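Local coordinates for protein internalin C2 (Listeria monocytogenes serotype 4b str. F2365, PDB 4FHO) that probably takes part in adhesion to or invasion of host cells, as a leucine-rich-repeat protein of the internalin family, at residues A[91-96]-A[113-118]. Numbering follows the deposited sequence. Where two conformers were deposited one is given.
Sequences TKITEL and QSIKTL
Adjacent coils of the leucine-rich-repeat solenoid meet here, 91-96 beside 113-118, at the start of two parallel strands of its sheet. Thr94 O takes two backbone donors: Thr117 N at 2.9 Å, nearly along the C=O axis, and Lys116 N at 2.8 Å, in the carbonyl plane on a lone pair and more bent (146° at the hydrogen). Leu96 N returns a nearly straight bond to Thr117 O (171°), fixing the parallel register Glu95–Thr117 and Leu96–Leu118. Before the strands, Ser114 chi1 (59°) sets OG between its own backbone N and carbonyl carbon, from where it donates to Ile93 O at 2.6 Å, above the carbonyl plane. Ile115 crosses Leu96 obliquely, its CD1 3.7 Å from Leu96 CD2, while it lies side by side with Ile93, CG1 against Ile93 CG2. In the conformer given, the Glu95 carboxylate lies away from 113-118 and near those of Glu75 and Glu97, which could raise its pKa. Leu74 and Leu140, from the flanking strands, continue the core past Leu96 and Leu118 respectively. On the face carrying Leu96 and Leu118, these two lie side by side in the hydrophobic core, each with CG anti to its backbone N, so that Leu118 CD1 rests against Leu96 CB.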
# COMPACT_ATOMS: atom_id res chain seq x y z
N THR A 91 14.49 0.11 -4.79
CA THR A 91 14.97 -0.81 -3.74
C THR A 91 14.90 -0.27 -2.31
O THR A 91 15.06 -1.06 -1.38
CB THR A 91 16.43 -1.22 -4.04
OG1 THR A 91 17.26 -0.06 -4.06
CG2 THR A 91 16.52 -1.94 -5.41
N LYS A 92 14.63 1.03 -2.12
CA LYS A 92 14.58 1.68 -0.79
C LYS A 92 13.20 2.28 -0.39
O LYS A 92 13.10 2.86 0.69
CB LYS A 92 15.65 2.77 -0.72
CG LYS A 92 17.06 2.20 -0.81
CD LYS A 92 18.13 3.27 -0.68
CE LYS A 92 19.50 2.73 -1.04
NZ LYS A 92 20.42 3.86 -1.32
N ILE A 93 12.17 2.13 -1.23
CA ILE A 93 10.81 2.61 -0.92
C ILE A 93 10.25 1.79 0.26
O ILE A 93 10.28 0.56 0.22
CB ILE A 93 9.88 2.60 -2.17
CG1 ILE A 93 8.49 3.20 -1.85
CG2 ILE A 93 9.69 1.21 -2.75
CD1 ILE A 93 7.70 3.59 -3.08
N THR A 94 9.87 2.48 1.34
CA THR A 94 9.22 1.86 2.53
C THR A 94 7.73 2.23 2.72
O THR A 94 7.02 1.52 3.41
CB THR A 94 9.98 2.16 3.84
OG1 THR A 94 9.94 3.56 4.13
CG2 THR A 94 11.43 1.71 3.76
N GLU A 95 7.32 3.35 2.13
CA GLU A 95 5.97 3.89 2.24
C GLU A 95 5.46 4.16 0.83
O GLU A 95 6.02 4.99 0.12
CB GLU A 95 5.99 5.18 3.08
CG GLU A 95 4.63 5.87 3.23
CD GLU A 95 4.57 7.25 2.59
OE1 GLU A 95 4.96 8.25 3.24
OE2 GLU A 95 4.10 7.35 1.43
N LEU A 96 4.42 3.43 0.43
CA LEU A 96 3.78 3.60 -0.89
C LEU A 96 2.27 3.81 -0.71
O LEU A 96 1.58 2.91 -0.25
CB LEU A 96 4.07 2.39 -1.77
CG LEU A 96 3.57 2.40 -3.21
CD1 LEU A 96 4.02 3.64 -3.99
CD2 LEU A 96 4.05 1.12 -3.86
N GLN A 113 10.43 -5.45 -2.10
CA GLN A 113 10.55 -6.15 -0.79
C GLN A 113 10.77 -5.20 0.40
O GLN A 113 10.36 -5.51 1.53
CB GLN A 113 11.67 -7.21 -0.82
CG GLN A 113 11.70 -8.14 0.41
CD GLN A 113 12.63 -9.33 0.28
OE1 GLN A 113 13.51 -9.39 -0.59
NE2 GLN A 113 12.46 -10.31 1.17
N SER A 114 11.35 -4.02 0.13
CA SER A 114 11.55 -2.99 1.17
C SER A 114 10.28 -2.34 1.76
O SER A 114 10.38 -1.68 2.81
CB SER A 114 12.49 -1.88 0.65
OG SER A 114 11.98 -1.25 -0.52
N ILE A 115 9.11 -2.51 1.12
CA ILE A 115 7.86 -1.82 1.55
C ILE A 115 7.38 -2.24 2.95
O ILE A 115 7.19 -3.44 3.22
CB ILE A 115 6.70 -1.95 0.54
CG1 ILE A 115 7.05 -1.24 -0.78
CG2 ILE A 115 5.43 -1.29 1.06
CD1 ILE A 115 5.98 -1.37 -1.85
N LYS A 116 7.24 -1.26 3.84
CA LYS A 116 6.69 -1.43 5.20
C LYS A 116 5.22 -0.98 5.31
O LYS A 116 4.46 -1.60 6.04
CB LYS A 116 7.51 -0.65 6.23
CG LYS A 116 8.90 -1.23 6.49
CD LYS A 116 9.80 -0.20 7.16
CE LYS A 116 10.65 -0.75 8.29
NZ LYS A 116 11.20 0.40 9.06
N THR A 117 4.85 0.10 4.62
CA THR A 117 3.47 0.64 4.66
C THR A 117 2.96 0.73 3.23
O THR A 117 3.61 1.36 2.38
CB THR A 117 3.45 2.02 5.35
OG1 THR A 117 3.87 1.88 6.71
CG2 THR A 117 2.04 2.70 5.29
N LEU A 118 1.83 0.08 2.96
CA LEU A 118 1.24 0.03 1.63
C LEU A 118 -0.25 0.36 1.70
O LEU A 118 -0.98 -0.30 2.43
CB LEU A 118 1.44 -1.37 1.03
CG LEU A 118 0.89 -1.65 -0.36
CD1 LEU A 118 1.43 -0.60 -1.32
CD2 LEU A 118 1.30 -3.05 -0.82